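Local atomic coordinates of uncharacterized conserved protein (PDB entry 3FRM), a protein that is of unknown function but carries a GNAT-type acetyltransferase domain, so it may transfer an acyl group from a coenzyme A thioester. Residues V99-L110 and V221-K232; N172-D180 and D191-F199. All coordinates share one frame; numbering follows the deposited sequence.

In the fold
Both contacts are antiparallel strand pairs of one large mixed sheet, in which 221-225 and 188-195 lie side by side. Contact 1 is the more central: it is largely buried and joins segments 99-110 and 221-232, with 110 residues between them in the chain. Contact 2, whose centre is about 17 Å from that of contact 1, is a local hairpin nearer the surface, between strands 174-183 and 188-195. The pairing in contact 1 is regular, with aliphatic packing and, at one end, an E101-K232 ion pair of uncertain geometry; contact 2 is bulged, glycine-rich and closed by an aromatic ring. The two touch where A231 CB packs on F193 CD2 at 4.2 Å.

Contact 1: residues V99-L110 and V221-K232; sequences VLELYVIEAKAL and VILVADGKDTAK
V221 to A225 run antiparallel to E101 to I105 in the mixed central sheet, their axes 4.7 Å apart at the closest; the pairing joins strand 96-105 to a part of the chain related to GNAT acetyltransferases. Three hydrogen-bonded pairs, E101 with A225, Y103 with L223 and I105 with V221, each contribute two backbone bonds. On the face carrying L102, V104, I222 and V224, the CG2 branches of V104 and I222 meet at 3.7 Å. L102 CG stands anti to the backbone N (chi1 176°), and its CD1 lies 3.9 Å from V224 CG2, the two side chains crossing at about a right angle. Packing is dense at the opposite face too: L110, from the helix that follows the strand, meets V221 tip to tip, CD2 to CG1 at 3.4 Å. L223 and Y103 pack obliquely there, and Y103 also touches L236 of the second subunit. Toward D226 and exposed G227 the contact thins. K232, bent at chi3, crosses the extended E101 side chain; their salt bridge is only roughly placed, because E101 OE2 sits uncertainly in the model. K232 NZ also donates to D226 O at 2.9 Å, from above the carbonyl plane.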
loop_
_atom_site.group_PDB
_atom_site.type_symbol
_atom_site.label_atom_id
_atom_site.label_comp_id
_atom_site.label_asym_id
_atom_site.label_seq_id
_atom_site.Cartn_x
_atom_site.Cartn_y
_atom_site.Cartn_z
ATOM N N VAL A 99 5.067 -9.131 -1.593
ATOM C CA VAL A 99 3.787 -9.792 -1.727
ATOM C C VAL A 99 3.053 -9.221 -2.940
ATOM O O VAL A 99 2.988 -7.980 -3.151
ATOM C CB VAL A 99 2.980 -9.583 -0.458
ATOM C CG1 VAL A 99 1.526 -10.102 -0.597
ATOM C CG2 VAL A 99 3.657 -10.309 0.716
ATOM N N LEU A 100 2.541 -10.117 -3.784
ATOM C CA LEU A 100 1.628 -9.717 -4.858
ATOM C C LEU A 100 0.266 -9.894 -4.294
ATOM O O LEU A 100 0.040 -10.847 -3.557
ATOM C CB LEU A 100 1.760 -10.646 -6.049
ATOM C CG LEU A 100 2.804 -10.426 -7.153
ATOM C CD1 LEU A 100 3.772 -9.205 -6.976
ATOM C CD2 LEU A 100 3.564 -11.743 -7.369
ATOM N N GLU A 101 -0.642 -8.992 -4.640
ATOM C CA GLU A 101 -2.041 -9.045 -4.198
ATOM C C GLU A 101 -2.971 -9.063 -5.398
ATOM O O GLU A 101 -2.838 -8.211 -6.315
ATOM C CB GLU A 101 -2.376 -7.799 -3.411
ATOM C CG GLU A 101 -1.896 -7.862 -2.003
ATOM C CD GLU A 101 -1.880 -6.504 -1.292
ATOM O OE1 GLU A 101 -1.615 -6.506 -0.057
ATOM O OE2 GLU A 101 -2.145 -5.449 -1.940
ATOM N N LEU A 102 -3.879 -10.033 -5.412
ATOM C CA LEU A 102 -4.859 -10.094 -6.469
ATOM C C LEU A 102 -6.133 -9.298 -6.102
ATOM O O LEU A 102 -6.770 -9.588 -5.078
ATOM C CB LEU A 102 -5.229 -11.546 -6.762
ATOM C CG LEU A 102 -6.335 -11.749 -7.815
ATOM C CD1 LEU A 102 -5.821 -11.398 -9.246
ATOM C CD2 LEU A 102 -6.853 -13.220 -7.774
ATOM N N TYR A 103 -6.477 -8.298 -6.925
ATOM C CA TYR A 103 -7.755 -7.536 -6.797
ATOM C C TYR A 103 -8.751 -7.833 -7.889
ATOM O O TYR A 103 -8.402 -8.012 -9.054
ATOM C CB TYR A 103 -7.508 -6.017 -6.717
ATOM C CG TYR A 103 -6.754 -5.651 -5.471
ATOM C CD1 TYR A 103 -7.407 -5.497 -4.260
ATOM C CD2 TYR A 103 -5.365 -5.598 -5.468
ATOM C CE1 TYR A 103 -6.715 -5.216 -3.100
ATOM C CE2 TYR A 103 -4.658 -5.300 -4.315
ATOM C CZ TYR A 103 -5.343 -5.098 -3.137
ATOM O OH TYR A 103 -4.643 -4.826 -1.968
ATOM N N VAL A 104 -10.023 -7.857 -7.514
ATOM C CA VAL A 104 -11.046 -8.218 -8.468
ATOM C C VAL A 104 -12.200 -7.246 -8.366
ATOM O O VAL A 104 -12.474 -6.751 -7.287
ATOM C CB VAL A 104 -11.513 -9.667 -8.199
ATOM C CG1 VAL A 104 -12.539 -9.709 -7.058
ATOM C CG2 VAL A 104 -12.167 -10.242 -9.413
ATOM N N ILE A 105 -12.887 -6.981 -9.479
ATOM C CA ILE A 105 -14.098 -6.185 -9.456
ATOM C C ILE A 105 -15.065 -6.587 -10.590
ATOM O O ILE A 105 -14.628 -7.105 -11.611
ATOM C CB ILE A 105 -13.790 -4.681 -9.475
ATOM C CG1 ILE A 105 -15.046 -3.926 -8.979
ATOM C CG2 ILE A 105 -13.358 -4.254 -10.870
ATOM C CD1 ILE A 105 -14.949 -2.381 -8.856
ATOM N N GLU A 106 -16.376 -6.396 -10.394
ATOM C CA GLU A 106 -17.386 -6.599 -11.496
ATOM C C GLU A 106 -17.378 -5.399 -12.405
ATOM O O GLU A 106 -17.252 -4.301 -11.894
ATOM C CB GLU A 106 -18.835 -6.836 -10.968
ATOM C CG GLU A 106 -18.884 -7.240 -9.492
ATOM C CD GLU A 106 -19.781 -8.460 -9.111
ATOM O OE1 GLU A 106 -19.203 -9.479 -8.620
ATOM O OE2 GLU A 106 -21.055 -8.401 -9.219
ATOM N N ALA A 107 -17.498 -5.596 -13.728
ATOM C CA ALA A 107 -17.495 -4.488 -14.724
ATOM C C ALA A 107 -18.396 -3.329 -14.372
ATOM O O ALA A 107 -17.968 -2.181 -14.373
ATOM C CB ALA A 107 -17.851 -4.994 -16.133
ATOM N N LYS A 108 -19.660 -3.639 -14.077
ATOM C CA LYS A 108 -20.670 -2.622 -13.827
ATOM C C LYS A 108 -20.170 -1.632 -12.756
ATOM O O LYS A 108 -20.421 -0.432 -12.838
ATOM C CB LYS A 108 -22.010 -3.297 -13.430
ATOM C CG LYS A 108 -22.785 -2.623 -12.322
ATOM C CD LYS A 108 -24.252 -3.154 -12.253
ATOM C CE LYS A 108 -25.267 -2.051 -11.951
ATOM N NZ LYS A 108 -26.537 -2.719 -11.763
ATOM N N ALA A 109 -19.443 -2.136 -11.766
ATOM C CA ALA A 109 -18.984 -1.296 -10.665
ATOM C C ALA A 109 -18.015 -0.224 -11.178
ATOM O O ALA A 109 -17.976 0.871 -10.649
ATOM C CB ALA A 109 -18.354 -2.138 -9.553
ATOM N N LEU A 110 -17.258 -0.540 -12.218
ATOM C CA LEU A 110 -16.355 0.422 -12.856
ATOM C C LEU A 110 -17.109 1.319 -13.857
ATOM O O LEU A 110 -16.730 2.482 -14.071
ATOM C CB LEU A 110 -15.245 -0.332 -13.589
ATOM C CG LEU A 110 -13.832 -0.597 -13.040
ATOM C CD1 LEU A 110 -13.591 -0.387 -11.548
ATOM C CD2 LEU A 110 -13.359 -1.980 -13.460
ATOM N N VAL A 221 -13.218 -7.556 -14.041
ATOM C CA VAL A 221 -11.923 -6.993 -14.299
ATOM C C VAL A 221 -10.967 -7.132 -13.129
ATOM O O VAL A 221 -11.385 -6.971 -11.964
ATOM C CB VAL A 221 -11.942 -5.626 -15.067
ATOM C CG1 VAL A 221 -13.288 -4.992 -15.079
ATOM C CG2 VAL A 221 -10.743 -4.674 -14.669
ATOM N N ILE A 222 -9.730 -7.514 -13.455
ATOM C CA ILE A 222 -8.819 -7.986 -12.481
ATOM C C ILE A 222 -7.409 -7.466 -12.745
ATOM O O ILE A 222 -7.058 -7.042 -13.882
ATOM C CB ILE A 222 -8.756 -9.533 -12.500
ATOM C CG1 ILE A 222 -7.855 -10.020 -13.652
ATOM C CG2 ILE A 222 -10.179 -10.140 -12.499
ATOM C CD1 ILE A 222 -7.750 -11.513 -13.803
ATOM N N LEU A 223 -6.633 -7.462 -11.667
ATOM C CA LEU A 223 -5.305 -6.926 -11.656
ATOM C C LEU A 223 -4.552 -7.513 -10.487
ATOM O O LEU A 223 -5.179 -7.999 -9.508
ATOM C CB LEU A 223 -5.337 -5.427 -11.512
ATOM C CG LEU A 223 -5.790 -4.838 -10.188
ATOM C CD1 LEU A 223 -4.550 -4.496 -9.381
ATOM C CD2 LEU A 223 -6.630 -3.582 -10.425
ATOM N N VAL A 224 -3.228 -7.419 -10.591
ATOM C CA VAL A 224 -2.359 -7.778 -9.528
ATOM C C VAL A 224 -1.509 -6.590 -9.182
ATOM O O VAL A 224 -0.983 -5.968 -10.041
ATOM C CB VAL A 224 -1.443 -8.939 -9.962
ATOM C CG1 VAL A 224 -0.095 -8.846 -9.284
ATOM C CG2 VAL A 224 -2.109 -10.300 -9.685
ATOM N N ALA A 225 -1.326 -6.303 -7.902
ATOM C CA ALA A 225 -0.460 -5.187 -7.469
ATOM C C ALA A 225 0.507 -5.619 -6.416
ATOM O O ALA A 225 0.151 -6.438 -5.537
ATOM C CB ALA A 225 -1.304 -4.043 -6.915
ATOM N N ASP A 226 1.713 -5.053 -6.446
ATOM C CA ASP A 226 2.629 -5.330 -5.351
ATOM C C ASP A 226 2.723 -4.211 -4.313
ATOM O O ASP A 226 1.856 -3.312 -4.287
ATOM C CB ASP A 226 3.999 -5.788 -5.845
ATOM C CG ASP A 226 4.676 -4.754 -6.704
ATOM O OD1 ASP A 226 4.558 -3.558 -6.348
ATOM O OD2 ASP A 226 5.329 -5.137 -7.716
ATOM N N GLY A 227 3.750 -4.300 -3.439
ATOM C CA GLY A 227 3.987 -3.341 -2.339
ATOM C C GLY A 227 4.397 -1.953 -2.829
ATOM O O GLY A 227 4.020 -0.941 -2.240
ATOM N N LYS A 228 5.162 -1.885 -3.916
ATOM C CA LYS A 228 5.518 -0.572 -4.492
ATOM C C LYS A 228 4.530 -0.173 -5.590
ATOM O O LYS A 228 4.912 0.086 -6.746
ATOM C CB LYS A 228 6.954 -0.533 -5.012
ATOM C CG LYS A 228 8.019 -0.068 -3.988
ATOM C CD LYS A 228 9.004 1.039 -4.566
ATOM C CE LYS A 228 8.897 1.314 -6.110
ATOM N NZ LYS A 228 9.893 2.347 -6.621
ATOM N N ASP A 229 3.257 -0.155 -5.228
ATOM C CA ASP A 229 2.226 0.236 -6.173
ATOM C C ASP A 229 1.335 1.277 -5.481
ATOM O O ASP A 229 0.608 1.013 -4.498
ATOM C CB ASP A 229 1.450 -0.987 -6.682
ATOM C CG ASP A 229 0.586 -0.691 -7.920
ATOM O OD1 ASP A 229 0.107 0.470 -8.131
ATOM O OD2 ASP A 229 0.355 -1.664 -8.676
ATOM N N THR A 230 1.432 2.477 -6.017
ATOM C CA THR A 230 0.852 3.633 -5.398
ATOM C C THR A 230 -0.585 3.795 -5.871
ATOM O O THR A 230 -1.339 4.571 -5.288
ATOM C CB THR A 230 1.697 4.861 -5.732
ATOM O OG1 THR A 230 2.322 4.648 -7.004
ATOM C CG2 THR A 230 2.798 5.036 -4.686
ATOM N N ALA A 231 -0.975 3.061 -6.911
ATOM C CA ALA A 231 -2.348 3.120 -7.382
ATOM C C ALA A 231 -3.343 2.377 -6.445
ATOM O O ALA A 231 -4.549 2.601 -6.524
ATOM C CB ALA A 231 -2.440 2.602 -8.794
ATOM N N LYS A 232 -2.815 1.523 -5.558
ATOM C CA LYS A 232 -3.628 0.609 -4.746
ATOM C C LYS A 232 -4.738 1.261 -3.941
ATOM O O LYS A 232 -5.845 0.720 -3.796
ATOM C CB LYS A 232 -2.727 -0.154 -3.806
ATOM C CG LYS A 232 -2.595 -1.608 -4.209
ATOM C CD LYS A 232 -1.238 -2.214 -3.754
ATOM C CE LYS A 232 -1.329 -2.866 -2.401
ATOM N NZ LYS A 232 -0.129 -3.697 -2.241
#

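Contact 2: residues N172-D180 and D191-F199; sequences NHQPVGIVD and DGFGVLEEF
V176 presses its CG2 methyl over one face of the F199 ring, the methyl carbon 3.5 Å from the ring centroid and 22° off the normal, in a CH-pi contact displaced toward the ring's rim. The side chains cross at about a right angle, and V176 CG1 approaches F199 CB. Q174 comes to the far end of the same ring: with CG anti to the backbone N (chi1 170°) and the chain extended, its NE2 and OE1 lie beside CZ and CE2 of F199, each at 3.6 Å, the amide plane turned 81° from the ring plane. L196 N donates to V176 O, its CG lies beside that oxygen, and its CD1 packs 3.9 Å from V176 CG2. Together these groups close one end of an antiparallel hairpin between strands 174-183 and 188-195 in the GNAT-like domain.

V176 and G177 both face A169 on the next strand, a classic beta bulge, and a second register shift separates the I178-G194 pair from D180-D191. Here V179 and F193 meet obliquely, V179 CG2 to F193 CB at 3.9 Å, and both touch I208 of helix 204-216. D180 CB lies 3.1 Å from D191 O.

The side-chain contacts are thus mainly apolar, and cohesion across the strands comes from five backbone hydrogen bonds, I178 N to G194 O being 2.8 Å. The carboxylates of D180 and D191 are not in contact; D180 is held by Y132 OH at OD2 and, weakly and at long range, by R166 at OD1, which would probably moderate its charge.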
loop_
_atom_site.group_PDB
_atom_site.type_symbol
_atom_site.label_atom_id
_atom_site.label_comp_id
_atom_site.label_asym_id
_atom_site.label_seq_id
_atom_site.Cartn_x
_atom_site.Cartn_y
_atom_site.Cartn_z
ATOM N N ASN A 172 -6.895 18.351 -22.150
ATOM C CA ASN A 172 -6.509 19.434 -23.066
ATOM C C ASN A 172 -5.404 19.019 -24.039
ATOM O O ASN A 172 -4.385 19.704 -24.077
ATOM C CB ASN A 172 -6.015 20.699 -22.319
ATOM C CG ASN A 172 -6.613 20.862 -20.926
ATOM O OD1 ASN A 172 -7.695 21.422 -20.756
ATOM N ND2 ASN A 172 -5.886 20.408 -19.917
ATOM N N HIS A 173 -5.575 17.928 -24.804
ATOM C CA HIS A 173 -4.521 17.430 -25.770
ATOM C C HIS A 173 -3.148 17.097 -25.168
ATOM O O HIS A 173 -2.169 16.947 -25.889
ATOM C CB HIS A 173 -4.317 18.370 -26.980
ATOM C CG HIS A 173 -5.595 18.872 -27.551
ATOM N ND1 HIS A 173 -6.148 20.074 -27.172
ATOM C CD2 HIS A 173 -6.479 18.299 -28.396
ATOM C CE1 HIS A 173 -7.305 20.241 -27.790
ATOM N NE2 HIS A 173 -7.530 19.172 -28.534
ATOM N N GLN A 174 -3.064 16.952 -23.854
ATOM C CA GLN A 174 -1.797 16.577 -23.246
ATOM C C GLN A 174 -1.953 15.138 -22.695
ATOM O O GLN A 174 -2.921 14.843 -21.981
ATOM C CB GLN A 174 -1.408 17.623 -22.190
ATOM C CG GLN A 174 -0.218 17.275 -21.261
ATOM C CD GLN A 174 -0.154 18.105 -19.940
ATOM O OE1 GLN A 174 0.721 17.871 -19.079
ATOM N NE2 GLN A 174 -1.071 19.064 -19.787
ATOM N N PRO A 175 -1.036 14.220 -23.073
ATOM C CA PRO A 175 -1.240 12.867 -22.553
ATOM C C PRO A 175 -0.949 12.822 -21.046
ATOM O O PRO A 175 -0.023 13.459 -20.577
ATOM C CB PRO A 175 -0.247 12.036 -23.334
ATOM C CG PRO A 175 0.863 13.002 -23.702
ATOM C CD PRO A 175 0.230 14.364 -23.819
ATOM N N VAL A 176 -1.746 12.065 -20.313
ATOM C CA VAL A 176 -1.822 12.196 -18.878
ATOM C C VAL A 176 -2.037 10.861 -18.069
ATOM O O VAL A 176 -1.683 10.782 -16.898
ATOM C CB VAL A 176 -2.893 13.244 -18.602
ATOM C CG1 VAL A 176 -3.898 12.802 -17.541
ATOM C CG2 VAL A 176 -2.248 14.601 -18.332
ATOM N N GLY A 177 -2.591 9.831 -18.711
ATOM C CA GLY A 177 -2.942 8.544 -18.064
ATOM C C GLY A 177 -2.716 7.368 -19.009
ATOM O O GLY A 177 -2.953 7.482 -20.210
ATOM N N ILE A 178 -2.259 6.232 -18.502
ATOM C CA ILE A 178 -2.141 5.057 -19.370
ATOM C C ILE A 178 -2.619 3.763 -18.697
ATOM O O ILE A 178 -2.747 3.675 -17.451
ATOM C CB ILE A 178 -0.676 4.897 -19.995
ATOM C CG1 ILE A 178 0.348 4.702 -18.884
ATOM C CG2 ILE A 178 -0.302 6.130 -20.899
ATOM C CD1 ILE A 178 1.824 4.437 -19.448
ATOM N N VAL A 179 -2.915 2.746 -19.498
ATOM C CA VAL A 179 -3.143 1.442 -18.893
ATOM C C VAL A 179 -3.014 0.451 -20.003
ATOM O O VAL A 179 -3.274 0.799 -21.141
ATOM C CB VAL A 179 -4.556 1.362 -18.196
ATOM C CG1 VAL A 179 -5.754 1.648 -19.223
ATOM C CG2 VAL A 179 -4.717 0.065 -17.416
ATOM N N ASP A 180 -2.587 -0.749 -19.647
ATOM C CA ASP A 180 -2.603 -1.941 -20.486
ATOM C C ASP A 180 -3.778 -2.849 -20.129
ATOM O O ASP A 180 -4.116 -2.992 -18.965
ATOM C CB ASP A 180 -1.372 -2.756 -20.183
ATOM C CG ASP A 180 -0.145 -2.069 -20.607
ATOM O OD1 ASP A 180 0.873 -2.761 -20.782
ATOM O OD2 ASP A 180 -0.193 -0.836 -20.814
ATOM N N ASP A 191 -3.108 -3.646 -16.206
ATOM C CA ASP A 191 -1.759 -3.704 -15.774
ATOM C C ASP A 191 -1.115 -2.395 -16.196
ATOM O O ASP A 191 -1.468 -1.814 -17.225
ATOM C CB ASP A 191 -1.058 -4.874 -16.480
ATOM C CG ASP A 191 0.310 -5.163 -15.913
ATOM O OD1 ASP A 191 1.279 -5.205 -16.719
ATOM O OD2 ASP A 191 0.447 -5.322 -14.674
ATOM N N GLY A 192 -0.180 -1.918 -15.388
ATOM C CA GLY A 192 0.639 -0.770 -15.778
ATOM C C GLY A 192 -0.159 0.512 -15.719
ATOM O O GLY A 192 0.156 1.458 -16.416
ATOM N N PHE A 193 -1.208 0.543 -14.884
ATOM C CA PHE A 193 -2.042 1.725 -14.803
ATOM C C PHE A 193 -1.283 2.903 -14.171
ATOM O O PHE A 193 -0.656 2.757 -13.146
ATOM C CB PHE A 193 -3.319 1.412 -14.052
ATOM C CG PHE A 193 -4.125 2.619 -13.733
ATOM C CD1 PHE A 193 -5.281 2.908 -14.450
ATOM C CD2 PHE A 193 -3.717 3.496 -12.727
ATOM C CE1 PHE A 193 -6.038 4.022 -14.142
ATOM C CE2 PHE A 193 -4.429 4.646 -12.450
ATOM C CZ PHE A 193 -5.598 4.920 -13.166
ATOM N N GLY A 194 -1.324 4.076 -14.768
ATOM C CA GLY A 194 -0.843 5.225 -14.025
ATOM C C GLY A 194 -1.289 6.557 -14.590
ATOM O O GLY A 194 -1.518 6.717 -15.805
ATOM N N VAL A 195 -1.391 7.526 -13.697
ATOM C CA VAL A 195 -1.779 8.865 -14.031
ATOM C C VAL A 195 -0.640 9.765 -13.539
ATOM O O VAL A 195 -0.104 9.550 -12.471
ATOM C CB VAL A 195 -3.094 9.184 -13.318
ATOM C CG1 VAL A 195 -3.503 10.625 -13.521
ATOM C CG2 VAL A 195 -4.204 8.268 -13.818
ATOM N N LEU A 196 -0.272 10.777 -14.307
ATOM C CA LEU A 196 0.822 11.690 -13.921
ATOM C C LEU A 196 0.460 12.369 -12.608
ATOM O O LEU A 196 -0.719 12.709 -12.374
ATOM C CB LEU A 196 1.005 12.796 -14.983
ATOM C CG LEU A 196 1.351 12.439 -16.412
ATOM C CD1 LEU A 196 1.363 13.699 -17.273
ATOM C CD2 LEU A 196 2.760 11.746 -16.422
ATOM N N GLU A 197 1.483 12.625 -11.786
ATOM C CA GLU A 197 1.253 13.055 -10.420
ATOM C C GLU A 197 0.331 14.259 -10.373
ATOM O O GLU A 197 -0.765 14.217 -9.778
ATOM C CB GLU A 197 2.543 13.366 -9.708
ATOM C CG GLU A 197 2.586 12.843 -8.262
ATOM C CD GLU A 197 3.788 13.389 -7.448
ATOM O OE1 GLU A 197 4.963 13.393 -7.939
ATOM O OE2 GLU A 197 3.542 13.809 -6.292
ATOM N N GLU A 198 0.764 15.313 -11.036
ATOM C CA GLU A 198 -0.022 16.530 -11.134
ATOM C C GLU A 198 -1.495 16.329 -11.552
ATOM O O GLU A 198 -2.346 17.181 -11.305
ATOM C CB GLU A 198 0.695 17.542 -12.037
ATOM C CG GLU A 198 1.077 16.994 -13.399
ATOM C CD GLU A 198 2.507 16.411 -13.476
ATOM O OE1 GLU A 198 3.303 16.984 -14.255
ATOM O OE2 GLU A 198 2.850 15.395 -12.795
ATOM N N PHE A 199 -1.831 15.204 -12.149
ATOM C CA PHE A 199 -3.212 15.034 -12.569
ATOM C C PHE A 199 -3.943 13.981 -11.774
ATOM O O PHE A 199 -5.014 13.500 -12.182
ATOM C CB PHE A 199 -3.288 14.721 -14.054
ATOM C CG PHE A 199 -2.999 15.909 -14.956
ATOM C CD1 PHE A 199 -4.011 16.787 -15.308
ATOM C CD2 PHE A 199 -1.727 16.117 -15.451
ATOM C CE1 PHE A 199 -3.758 17.867 -16.151
ATOM C CE2 PHE A 199 -1.446 17.210 -16.297
ATOM C CZ PHE A 199 -2.456 18.087 -16.648
#